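Local coordinates for DegV family protein (Thermus thermophilus, PDB 2DT8), which binds a long-chain fatty acid such as palmitic acid, and zinc, while its wider cellular role remains uncertain, at residues Ile3-Asp8 with Leu21-Val26; Asp8-Leu13 with Gly261-Ser266; Ser85-Gly90 with Val110-Thr115; Arg224-Phe229 with Pro251-Leu256. All blocks are in the same frame, centred on the assembly; numbering follows the deposited sequence.

Contact 1 (Ile3-Asp8 with Leu21-Val26); sequences ITLVTD and LGVRVV
T7 N donates to R24 O at 2.9 Å, and V6 CA adds a weaker C-H...O contact to the same oxygen at 3.3 Å. R24 N in turn donates to L5 O at 3.0 Å, so R24 embraces V6 between two bonds, and V26 N to T7 O at 2.9 Å carries the ladder onward. This alternation is the evidence for parallel pairing, with V6 opposite R24, T7 opposite V25 and D8 opposite V26; the strand axes diverge by 30°. Before the ladder starts, a water bridges L5 N and G22 O. There G22, with positive phi, closes a Schellman motif that ends helix 15-18, the connection of the beta-alpha-beta unit whose strands 3-8 and 24-32 meet here.

On the face of V6, R24 and V26, V6 CG1 meets V26 CG2 at 4.0 Å, and helix 66-76 covers V26 through F69 and V72. T4 CG2 lies 3.9 Å from R24 NE, oblique to the guanidinium. On the T7 and V25 face, T7 CG2 touches V23 CG1 at 3.7 Å. T7 OG1 is anti to the backbone N (chi1 -172°), which leaves the methyl for this contact while the hydroxyl bonds L86 O. D8 likewise spends its carboxylate elsewhere, OD1 on T10 and OD2 on H87 and I88. The two strands are therefore joined by main-chain bonds and methyl packing, whereas T7 OG1 and D8 OD2 tie strand 3-8 to segment 85-90, and D8 OD1 holds the turn that follows.

Contact 2 (Asp8-Leu13 with Gly261-Ser266); sequences DSTSDL and GAVIAS
The D12 carboxylate is the flat group that meets the second segment: G261 N stands above its plane, 55° out of it, and donates to OD2 at 3.0 Å. G261 is the N-cap residue of helix 262-268, so a buried acid receives the amide just ahead of a helix start. A CB on G261 would fall too close to D12 OD1, which suits a glycine here. A second carboxylate, that of D8, is met at OD1 by T10 N on the anti lone pair, at 2.8 Å; this is an Asx turn, and it leads into the 3-10 turn 9-11 that carries D12 to its place.

D12 has further donors. S119 OG reaches OD2 and W40 NE1 reaches OD1, while a water donates to OD1 and accepts from I264 N. Several donors and the nearby helix N-terminus would probably favour the ionised carboxylate. D12 CG lies anti to its own carbonyl carbon (chi1 -67°), 3.3 Å from G261 N.

Apolar contacts complete the join. T10 CG2 touches V263 CG1 at 3.6 Å, and T10 CB lies 3.8 Å from I264 CD1. Since V263 and I264 both touch the bound palmitic acid, this contact sets two residues of the lipid site against the loop after strand 3-8. Within the helix, S266 OG and S266 N reach A262 O from opposite faces of its carbonyl plane, the hydroxyl at 2.8 Å.

Contact 3 (Ser85-Gly90 with Val110-Thr115); sequences SLHISG and VTVVDT
H87 O takes two bonds from T115: OG1 donates at 2.8 Å from above the carbonyl plane, and N donates within that plane at 3.2 Å. T115 OG1 lies between the backbone N and the carbonyl carbon (chi1 63°), which lets hydroxyl and amide converge on one oxygen. Further on, G90 N meets D114 OD2 at 2.9 Å from above the carboxylate plane, with a weak second bond to OD1, which also accepts from Q116 N. An alanine in place of D114 would probably leave both amides without these acceptors and the S89-G90 backbone freer to shift.

In the ladder S85 bonds residues on either side of V112, its N to T111 O and its O from V113 N, both at 2.8 Å, the parallel pattern that H87 N to V113 O continues. S85 OG lies in the plane of the H87 ring at its edge, 2.7 Å from NE2. Packing follows the two faces: L86 CD1 lies beside V113 CB at 4.1 Å, while V112 CG1 approaches the H87 ring edge. These strands close the beta-alpha-beta unit through helix 95-103, which touches H87; helices 120-135 and 139-151 cover the L86 side, and strand 3-8 flanks strand 82-87.

Contact 4 (Arg224-Phe229 with Pro251-Leu256); sequences RIRAYF and PVEEAL
Charge governs the start of this contact, where E253 is held by R224 and R226. R224 grips it side-on: NE donates to OE1 at 3.0 Å from above the carboxylate plane, and NH2 donates to OE2 at 3.0 Å on the syn lone pair. R226 NE takes the anti lone pair of the same OE2 at 3.1 Å, so one oxygen serves two salt bridges. E253 CG lies between the backbone N and the carbonyl carbon (chi1 58°), and the extended chain beyond it crosses both arginines obliquely. R226 NH1 continues the network to E131 and Y278 OH. An alanine in place of R226 would probably cost E253 OE2 one of its two arginine donors and leave the E131 carboxylate without this charged mate.

Main-chain bonds run parallel, axes 15° apart: I225 N to P251 O and E253 N to I225 O, then A227 N to E254 O and F229 N to L256 O at 2.7 Å. A beta bulge at E253-E254 interrupts the ladder, E253 leaving the extended range (psi -13°), so I225 pairs with V252 but A227 with A255. L256 N to A227 O is weak. A water links Y228 OH to E254 OE2.

Among apolar contacts, L256 CD2 sits at the Y228 ring edge, 3.9 Å from CD2 of the tyrosine. On the other face A227 CB lies 4.1 Å from V252 CG1, and A255 CB meets F229 CE1 at 3.7 Å. The chemistry thus sets a solvent-facing salt-bridge cluster of R224, R226 and E253 against an apolar face of I225, A227, V252 and A255, closed by helices 236-247 and 204-219, with Y228 and F229 buried at the far end.

In the fold
Contacts 1 and 3 belong to one mixed sheet, in which strand 3-8 and strand 82-87 are neighbours; their centres lie 11 Å apart, and they touch through side chains of these two strands. Contact 2 shares D8 with contact 1 and links the end of that sheet to helix 262-268, which follows strand 252-259. Contact 4 pairs that strand with strand 225-231 in the separate four-stranded sheet, about 22 Å from contact 1 between centres. Along the chain, contacts 1, 3 and 4 follow in series, while contact 2 spans from near the start to near the end. Contact 2 thus lies between the two sheet regions, next to the palmitic acid, consistent with a lipid site lined from both.

Contact 1 (Ile3-Asp8 with Leu21-Val26)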
loop_
_atom_site.group_PDB
_atom_site.type_symbol
_atom_site.label_atom_id
_atom_site.label_comp_id
_atom_site.label_asym_id
_atom_site.label_seq_id
_atom_site.Cartn_x
_atom_site.Cartn_y
_atom_site.Cartn_z
ATOM N N ILE A 3 1.258 12.910 19.806
ATOM C CA ILE A 3 1.847 12.014 18.825
ATOM C C ILE A 3 1.412 12.423 17.427
ATOM O O ILE A 3 0.221 12.592 17.154
ATOM C CB ILE A 3 1.409 10.555 19.095
ATOM C CG1 ILE A 3 1.857 10.149 20.506
ATOM C CG2 ILE A 3 2.018 9.612 18.047
ATOM C CD1 ILE A 3 1.343 8.800 20.975
ATOM N N THR A 4 2.394 12.602 16.551
ATOM C CA THR A 4 2.131 12.979 15.170
ATOM C C THR A 4 2.459 11.790 14.266
ATOM O O THR A 4 3.463 11.091 14.466
ATOM C CB THR A 4 2.997 14.197 14.755
ATOM O OG1 THR A 4 2.525 15.364 15.439
ATOM C CG2 THR A 4 2.927 14.437 13.254
ATOM N N LEU A 5 1.594 11.558 13.287
ATOM C CA LEU A 5 1.773 10.475 12.330
ATOM C C LEU A 5 2.469 10.943 11.068
ATOM O O LEU A 5 2.126 11.979 10.501
ATOM C CB LEU A 5 0.430 9.894 11.910
ATOM C CG LEU A 5 -0.221 8.903 12.854
ATOM C CD1 LEU A 5 -1.697 8.795 12.514
ATOM C CD2 LEU A 5 0.480 7.559 12.722
ATOM N N VAL A 6 3.435 10.147 10.637
ATOM C CA VAL A 6 4.193 10.374 9.417
ATOM C C VAL A 6 4.146 9.075 8.615
ATOM O O VAL A 6 4.169 7.980 9.178
ATOM C CB VAL A 6 5.684 10.698 9.708
ATOM C CG1 VAL A 6 6.491 10.718 8.395
ATOM C CG2 VAL A 6 5.795 12.037 10.421
ATOM N N THR A 7 4.006 9.196 7.304
ATOM C CA THR A 7 4.034 8.026 6.448
ATOM C C THR A 7 4.737 8.435 5.155
ATOM O O THR A 7 5.253 9.555 5.066
ATOM C CB THR A 7 2.597 7.473 6.173
ATOM O OG1 THR A 7 2.692 6.217 5.484
ATOM C CG2 THR A 7 1.774 8.455 5.339
ATOM N N ASP A 8 4.806 7.536 4.183
ATOM C CA ASP A 8 5.429 7.870 2.903
ATOM C C ASP A 8 4.338 7.898 1.834
ATOM O O ASP A 8 3.213 7.440 2.072
ATOM C CB ASP A 8 6.544 6.875 2.567
ATOM C CG ASP A 8 6.040 5.468 2.422
ATOM O OD1 ASP A 8 5.405 5.185 1.390
ATOM O OD2 ASP A 8 6.265 4.639 3.337
ATOM N N LEU A 21 -6.289 15.221 8.684
ATOM C CA LEU A 21 -5.927 14.371 9.810
ATOM C C LEU A 21 -4.528 14.652 10.365
ATOM O O LEU A 21 -4.106 14.049 11.353
ATOM C CB LEU A 21 -6.048 12.901 9.401
ATOM C CG LEU A 21 -7.475 12.450 9.060
ATOM C CD1 LEU A 21 -7.465 11.006 8.557
ATOM C CD2 LEU A 21 -8.361 12.583 10.298
ATOM N N GLY A 22 -3.794 15.552 9.722
ATOM C CA GLY A 22 -2.471 15.889 10.214
ATOM C C GLY A 22 -1.421 14.833 9.943
ATOM O O GLY A 22 -0.398 14.772 10.631
ATOM N N VAL A 23 -1.666 13.994 8.945
ATOM C CA VAL A 23 -0.710 12.961 8.578
ATOM C C VAL A 23 0.310 13.623 7.660
ATOM O O VAL A 23 -0.061 14.230 6.661
ATOM C CB VAL A 23 -1.402 11.807 7.829
ATOM C CG1 VAL A 23 -0.361 10.833 7.280
ATOM C CG2 VAL A 23 -2.374 11.096 8.763
ATOM N N ARG A 24 1.589 13.535 8.005
ATOM C CA ARG A 24 2.625 14.133 7.170
ATOM C C ARG A 24 3.137 13.067 6.215
ATOM O O ARG A 24 3.299 11.911 6.590
ATOM C CB ARG A 24 3.733 14.694 8.056
ATOM C CG ARG A 24 3.170 15.729 9.031
ATOM C CD ARG A 24 4.232 16.393 9.872
ATOM N NE ARG A 24 3.623 17.348 10.795
ATOM C CZ ARG A 24 4.120 18.550 11.055
ATOM N NH1 ARG A 24 5.237 18.952 10.464
ATOM N NH2 ARG A 24 3.498 19.351 11.909
ATOM N N VAL A 25 3.379 13.456 4.969
ATOM C CA VAL A 25 3.815 12.498 3.969
ATOM C C VAL A 25 5.175 12.815 3.365
ATOM O O VAL A 25 5.419 13.921 2.887
ATOM C CB VAL A 25 2.767 12.410 2.836
ATOM C CG1 VAL A 25 3.174 11.344 1.824
ATOM C CG2 VAL A 25 1.397 12.103 3.417
ATOM N N VAL A 26 6.059 11.824 3.398
ATOM C CA VAL A 26 7.397 11.945 2.831
ATOM C C VAL A 26 7.290 11.285 1.459
ATOM O O VAL A 26 6.954 10.107 1.354
ATOM C CB VAL A 26 8.423 11.198 3.699
ATOM C CG1 VAL A 26 9.797 11.282 3.061
ATOM C CG2 VAL A 26 8.438 11.793 5.121
HETATM O O HOH W 1 -0.755 13.331 13.029
#

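Contact 2 (Asp8-Leu13 with Gly261-Ser266)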
loop_
_atom_site.group_PDB
_atom_site.type_symbol
_atom_site.label_atom_id
_atom_site.label_comp_id
_atom_site.label_asym_id
_atom_site.label_seq_id
_atom_site.Cartn_x
_atom_site.Cartn_y
_atom_site.Cartn_z
ATOM N N ASP A 8 4.806 7.536 4.183
ATOM C CA ASP A 8 5.429 7.870 2.903
ATOM C C ASP A 8 4.338 7.898 1.834
ATOM O O ASP A 8 3.213 7.440 2.072
ATOM C CB ASP A 8 6.544 6.875 2.567
ATOM C CG ASP A 8 6.040 5.468 2.422
ATOM O OD1 ASP A 8 5.405 5.185 1.390
ATOM O OD2 ASP A 8 6.265 4.639 3.337
ATOM N N SER A 9 4.661 8.432 0.658
ATOM C CA SER A 9 3.668 8.563 -0.399
ATOM C C SER A 9 3.066 7.259 -0.905
ATOM O O SER A 9 1.970 7.272 -1.472
ATOM C CB SER A 9 4.252 9.359 -1.573
ATOM O OG SER A 9 5.286 8.654 -2.217
ATOM N N THR A 10 3.753 6.138 -0.706
ATOM C CA THR A 10 3.202 4.877 -1.184
ATOM C C THR A 10 2.017 4.388 -0.360
ATOM O O THR A 10 1.435 3.356 -0.677
ATOM C CB THR A 10 4.269 3.737 -1.297
ATOM O OG1 THR A 10 4.666 3.295 0.007
ATOM C CG2 THR A 10 5.482 4.218 -2.076
ATOM N N SER A 11 1.655 5.106 0.702
ATOM C CA SER A 11 0.485 4.710 1.488
ATOM C C SER A 11 -0.779 5.032 0.672
ATOM O O SER A 11 -1.877 4.611 1.016
ATOM C CB SER A 11 0.464 5.433 2.839
ATOM O OG SER A 11 0.588 6.835 2.701
ATOM N N ASP A 12 -0.605 5.790 -0.412
ATOM C CA ASP A 12 -1.690 6.108 -1.347
ATOM C C ASP A 12 -3.002 6.598 -0.729
ATOM O O ASP A 12 -4.096 6.213 -1.165
ATOM C CB ASP A 12 -1.975 4.885 -2.238
ATOM C CG ASP A 12 -0.819 4.547 -3.186
ATOM O OD1 ASP A 12 0.072 5.409 -3.370
ATOM O OD2 ASP A 12 -0.807 3.428 -3.752
ATOM N N LEU A 13 -2.895 7.469 0.264
ATOM C CA LEU A 13 -4.080 8.021 0.923
ATOM C C LEU A 13 -4.626 9.218 0.162
ATOM O O LEU A 13 -3.859 10.054 -0.299
ATOM C CB LEU A 13 -3.719 8.489 2.330
ATOM C CG LEU A 13 -3.529 7.393 3.372
ATOM C CD1 LEU A 13 -2.837 7.957 4.598
ATOM C CD2 LEU A 13 -4.890 6.810 3.722
ATOM N N GLY A 261 -0.615 4.763 -6.426
ATOM C CA GLY A 261 0.307 5.842 -6.716
ATOM C C GLY A 261 1.246 5.417 -7.839
ATOM O O GLY A 261 1.379 4.227 -8.154
ATOM N N ALA A 262 1.912 6.397 -8.442
ATOM C CA ALA A 262 2.843 6.127 -9.526
ATOM C C ALA A 262 3.989 5.229 -9.068
ATOM O O ALA A 262 4.470 4.387 -9.831
ATOM C CB ALA A 262 3.388 7.432 -10.067
ATOM N N VAL A 263 4.437 5.390 -7.822
ATOM C CA VAL A 263 5.533 4.550 -7.344
ATOM C C VAL A 263 5.102 3.087 -7.245
ATOM O O VAL A 263 5.808 2.197 -7.728
ATOM C CB VAL A 263 6.099 5.067 -6.001
ATOM C CG1 VAL A 263 7.025 4.023 -5.374
ATOM C CG2 VAL A 263 6.892 6.353 -6.249
ATOM N N ILE A 264 3.940 2.817 -6.655
ATOM C CA ILE A 264 3.490 1.435 -6.578
ATOM C C ILE A 264 3.187 0.884 -7.978
ATOM O O ILE A 264 3.562 -0.240 -8.306
ATOM C CB ILE A 264 2.218 1.297 -5.700
ATOM C CG1 ILE A 264 2.530 1.702 -4.259
ATOM C CG2 ILE A 264 1.697 -0.145 -5.758
ATOM C CD1 ILE A 264 3.499 0.771 -3.545
ATOM N N ALA A 265 2.523 1.684 -8.810
ATOM C CA ALA A 265 2.164 1.250 -10.157
ATOM C C ALA A 265 3.380 0.940 -11.029
ATOM O O ALA A 265 3.284 0.135 -11.962
ATOM C CB ALA A 265 1.299 2.305 -10.833
ATOM N N SER A 266 4.510 1.582 -10.743
ATOM C CA SER A 266 5.749 1.344 -11.499
ATOM C C SER A 266 6.220 -0.101 -11.327
ATOM O O SER A 266 6.974 -0.627 -12.156
ATOM C CB SER A 266 6.869 2.277 -11.023
ATOM O OG SER A 266 6.637 3.620 -11.421
HETATM O O HOH W 2 2.701 5.068 -4.645
#

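Contact 3 (Ser85-Gly90 with Val110-Thr115)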
loop_
_atom_site.group_PDB
_atom_site.type_symbol
_atom_site.label_atom_id
_atom_site.label_comp_id
_atom_site.label_asym_id
_atom_site.label_seq_id
_atom_site.Cartn_x
_atom_site.Cartn_y
_atom_site.Cartn_z
ATOM N N SER A 85 5.904 6.750 12.766
ATOM C CA SER A 85 6.200 6.715 11.328
ATOM C C SER A 85 5.890 5.331 10.746
ATOM O O SER A 85 6.590 4.360 11.045
ATOM C CB SER A 85 7.689 7.057 11.159
ATOM O OG SER A 85 7.973 7.738 9.942
ATOM N N LEU A 86 4.847 5.249 9.919
ATOM C CA LEU A 86 4.370 3.999 9.312
ATOM C C LEU A 86 4.774 3.926 7.838
ATOM O O LEU A 86 4.547 4.841 7.058
ATOM C CB LEU A 86 2.846 3.902 9.428
ATOM C CG LEU A 86 2.334 3.295 10.736
ATOM C CD1 LEU A 86 2.871 4.064 11.919
ATOM C CD2 LEU A 86 0.816 3.289 10.738
ATOM N N HIS A 87 5.375 2.766 7.516
ATOM C CA HIS A 87 5.815 2.597 6.144
ATOM C C HIS A 87 5.705 1.270 5.320
ATOM O O HIS A 87 5.496 0.200 5.877
ATOM C CB HIS A 87 7.318 2.942 6.170
ATOM C CG HIS A 87 7.465 4.378 6.601
ATOM N ND1 HIS A 87 7.165 5.430 5.800
ATOM C CD2 HIS A 87 7.907 4.871 7.834
ATOM C CE1 HIS A 87 7.419 6.530 6.536
ATOM N NE2 HIS A 87 7.865 6.225 7.757
ATOM N N ILE A 88 5.872 1.433 3.995
ATOM C CA ILE A 88 5.739 0.261 3.153
ATOM C C ILE A 88 6.755 -0.757 3.656
ATOM O O ILE A 88 7.808 -0.429 4.213
ATOM C CB ILE A 88 6.103 0.782 1.750
ATOM C CG1 ILE A 88 6.229 -0.402 0.791
ATOM C CG2 ILE A 88 7.421 1.597 1.763
ATOM C CD1 ILE A 88 6.307 0.040 -0.684
ATOM N N SER A 89 6.419 -2.010 3.395
ATOM C CA SER A 89 7.238 -3.162 3.731
ATOM C C SER A 89 8.737 -2.987 3.493
ATOM O O SER A 89 9.171 -2.577 2.410
ATOM C CB SER A 89 6.765 -4.369 2.924
ATOM O OG SER A 89 7.623 -5.477 3.126
ATOM N N GLY A 90 9.522 -3.337 4.511
ATOM C CA GLY A 90 10.967 -3.261 4.404
ATOM C C GLY A 90 11.611 -4.191 3.374
ATOM O O GLY A 90 12.771 -4.050 3.011
ATOM N N VAL A 110 10.953 8.933 18.150
ATOM C CA VAL A 110 10.380 8.490 16.894
ATOM C C VAL A 110 10.289 6.988 16.886
ATOM O O VAL A 110 11.263 6.286 17.179
ATOM C CB VAL A 110 11.250 8.948 15.708
ATOM C CG1 VAL A 110 10.643 8.416 14.391
ATOM C CG2 VAL A 110 11.354 10.458 15.669
ATOM N N THR A 111 9.110 6.481 16.545
ATOM C CA THR A 111 8.915 5.043 16.438
ATOM C C THR A 111 8.608 4.737 14.986
ATOM O O THR A 111 7.613 5.214 14.438
ATOM C CB THR A 111 7.747 4.556 17.308
ATOM O OG1 THR A 111 8.010 4.875 18.681
ATOM C CG2 THR A 111 7.570 3.044 17.165
ATOM N N VAL A 112 9.474 3.951 14.357
ATOM C CA VAL A 112 9.296 3.577 12.960
ATOM C C VAL A 112 8.687 2.182 12.898
ATOM O O VAL A 112 9.207 1.241 13.503
ATOM C CB VAL A 112 10.651 3.573 12.226
ATOM C CG1 VAL A 112 10.469 3.121 10.776
ATOM C CG2 VAL A 112 11.274 4.966 12.285
ATOM N N VAL A 113 7.581 2.054 12.169
ATOM C CA VAL A 113 6.882 0.783 12.022
ATOM C C VAL A 113 6.859 0.274 10.581
ATOM O O VAL A 113 6.414 0.982 9.668
ATOM C CB VAL A 113 5.407 0.915 12.511
ATOM C CG1 VAL A 113 4.680 -0.411 12.339
ATOM C CG2 VAL A 113 5.365 1.370 13.978
ATOM N N ASP A 114 7.349 -0.948 10.391
ATOM C CA ASP A 114 7.349 -1.616 9.094
ATOM C C ASP A 114 6.003 -2.337 9.082
ATOM O O ASP A 114 5.800 -3.303 9.823
ATOM C CB ASP A 114 8.503 -2.627 9.032
ATOM C CG ASP A 114 8.565 -3.363 7.708
ATOM O OD1 ASP A 114 7.547 -3.387 6.996
ATOM O OD2 ASP A 114 9.627 -3.940 7.388
ATOM N N THR A 115 5.078 -1.855 8.254
ATOM C CA THR A 115 3.738 -2.429 8.177
ATOM C C THR A 115 3.647 -3.730 7.405
ATOM O O THR A 115 2.628 -4.418 7.479
ATOM C CB THR A 115 2.756 -1.478 7.488
ATOM O OG1 THR A 115 3.181 -1.281 6.129
ATOM C CG2 THR A 115 2.681 -0.137 8.222
#

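Contact 4 (Arg224-Phe229 with Pro251-Leu256)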
loop_
_atom_site.group_PDB
_atom_site.type_symbol
_atom_site.label_atom_id
_atom_site.label_comp_id
_atom_site.label_asym_id
_atom_site.label_seq_id
_atom_site.Cartn_x
_atom_site.Cartn_y
_atom_site.Cartn_z
ATOM N N ARG A 224 -17.073 -6.560 11.916
ATOM C CA ARG A 224 -16.858 -5.254 11.306
ATOM C C ARG A 224 -15.628 -5.348 10.427
ATOM O O ARG A 224 -14.520 -5.579 10.920
ATOM C CB ARG A 224 -16.623 -4.186 12.369
ATOM C CG ARG A 224 -17.753 -4.002 13.367
ATOM C CD ARG A 224 -17.377 -2.928 14.380
ATOM N NE ARG A 224 -17.159 -1.634 13.738
ATOM C CZ ARG A 224 -16.635 -0.571 14.341
ATOM N NH1 ARG A 224 -16.260 -0.638 15.615
ATOM N NH2 ARG A 224 -16.489 0.564 13.672
ATOM N N ILE A 225 -15.820 -5.160 9.129
ATOM C CA ILE A 225 -14.709 -5.232 8.194
ATOM C C ILE A 225 -14.597 -3.927 7.422
ATOM O O ILE A 225 -15.607 -3.351 7.016
ATOM C CB ILE A 225 -14.917 -6.374 7.176
ATOM C CG1 ILE A 225 -15.010 -7.716 7.910
ATOM C CG2 ILE A 225 -13.782 -6.365 6.149
ATOM C CD1 ILE A 225 -15.488 -8.872 7.053
ATOM N N ARG A 226 -13.368 -3.455 7.245
ATOM C CA ARG A 226 -13.089 -2.248 6.474
ATOM C C ARG A 226 -12.228 -2.692 5.299
ATOM O O ARG A 226 -11.215 -3.373 5.481
ATOM C CB ARG A 226 -12.349 -1.212 7.321
ATOM C CG ARG A 226 -13.210 -0.598 8.423
ATOM C CD ARG A 226 -12.397 0.269 9.367
ATOM N NE ARG A 226 -13.261 1.005 10.292
ATOM C CZ ARG A 226 -12.823 1.708 11.331
ATOM N NH1 ARG A 226 -11.523 1.775 11.598
ATOM N NH2 ARG A 226 -13.690 2.356 12.103
ATOM N N ALA A 227 -12.649 -2.320 4.094
ATOM C CA ALA A 227 -11.945 -2.699 2.877
ATOM C C ALA A 227 -11.427 -1.484 2.105
ATOM O O ALA A 227 -12.028 -0.418 2.097
ATOM C CB ALA A 227 -12.854 -3.531 1.999
ATOM N N TYR A 228 -10.295 -1.737 1.423
ATOM C CA TYR A 228 -9.692 -0.641 0.692
ATOM C C TYR A 228 -9.342 -1.149 -0.741
ATOM O O TYR A 228 -8.509 -2.028 -0.923
ATOM C CB TYR A 228 -8.423 -0.180 1.455
ATOM C CG TYR A 228 -8.835 0.281 2.807
ATOM C CD1 TYR A 228 -9.044 -0.647 3.822
ATOM C CD2 TYR A 228 -9.043 1.637 3.058
ATOM C CE1 TYR A 228 -9.452 -0.226 5.079
ATOM C CE2 TYR A 228 -9.460 2.058 4.313
ATOM C CZ TYR A 228 -9.671 1.133 5.317
ATOM O OH TYR A 228 -10.095 1.543 6.566
ATOM N N PHE A 229 -10.037 -0.529 -1.712
ATOM C CA PHE A 229 -9.851 -0.996 -3.072
ATOM C C PHE A 229 -8.884 -0.116 -3.852
ATOM O O PHE A 229 -8.870 1.102 -3.699
ATOM C CB PHE A 229 -11.215 -1.017 -3.778
ATOM C CG PHE A 229 -12.182 -1.983 -3.161
ATOM C CD1 PHE A 229 -12.891 -1.641 -2.008
ATOM C CD2 PHE A 229 -12.338 -3.252 -3.694
ATOM C CE1 PHE A 229 -13.743 -2.565 -1.401
ATOM C CE2 PHE A 229 -13.189 -4.186 -3.092
ATOM C CZ PHE A 229 -13.891 -3.835 -1.943
ATOM N N PRO A 251 -20.212 -8.161 6.490
ATOM C CA PRO A 251 -20.351 -6.843 7.121
ATOM C C PRO A 251 -19.237 -5.833 6.837
ATOM O O PRO A 251 -18.464 -5.472 7.725
ATOM C CB PRO A 251 -20.462 -7.185 8.604
ATOM C CG PRO A 251 -19.548 -8.366 8.724
ATOM C CD PRO A 251 -19.835 -9.186 7.483
ATOM N N VAL A 252 -19.175 -5.366 5.594
ATOM C CA VAL A 252 -18.165 -4.392 5.172
ATOM C C VAL A 252 -18.729 -2.989 5.391
ATOM O O VAL A 252 -19.609 -2.535 4.644
ATOM C CB VAL A 252 -17.809 -4.602 3.685
ATOM C CG1 VAL A 252 -16.709 -3.648 3.251
ATOM C CG2 VAL A 252 -17.370 -6.042 3.480
ATOM N N GLU A 253 -18.175 -2.353 6.388
ATOM C CA GLU A 253 -18.659 -1.016 6.718
ATOM C C GLU A 253 -17.958 0.157 6.030
ATOM O O GLU A 253 -18.419 1.291 6.053
ATOM C CB GLU A 253 -18.614 -0.781 8.231
ATOM C CG GLU A 253 -17.246 -0.933 8.873
ATOM C CD GLU A 253 -17.225 -0.412 10.298
ATOM O OE1 GLU A 253 -18.184 -0.702 11.042
ATOM O OE2 GLU A 253 -16.250 0.277 10.675
ATOM N N GLU A 254 -16.813 -0.201 5.420
ATOM C CA GLU A 254 -16.065 0.836 4.735
ATOM C C GLU A 254 -15.568 0.110 3.527
ATOM O O GLU A 254 -15.151 -1.040 3.550
ATOM C CB GLU A 254 -15.005 1.317 5.686
ATOM C CG GLU A 254 -14.022 2.237 4.982
ATOM C CD GLU A 254 -14.350 3.708 5.154
ATOM O OE1 GLU A 254 -15.546 4.055 5.278
ATOM O OE2 GLU A 254 -13.400 4.520 5.152
ATOM N N ALA A 255 -15.594 0.903 2.440
ATOM C CA ALA A 255 -15.090 0.354 1.197
ATOM C C ALA A 255 -14.490 1.483 0.249
ATOM O O ALA A 255 -15.007 1.809 -0.815
ATOM C CB ALA A 255 -16.203 -0.349 0.340
ATOM N N LEU A 256 -13.426 2.092 0.764
ATOM C CA LEU A 256 -12.742 3.212 0.118
ATOM C C LEU A 256 -12.078 2.741 -1.161
ATOM O O LEU A 256 -11.610 1.615 -1.219
ATOM C CB LEU A 256 -11.674 3.758 1.056
ATOM C CG LEU A 256 -10.844 4.980 0.680
ATOM C CD1 LEU A 256 -11.735 6.210 0.515
ATOM C CD2 LEU A 256 -9.836 5.207 1.791
HETATM O O HOH W 3 -11.316 3.996 6.761
#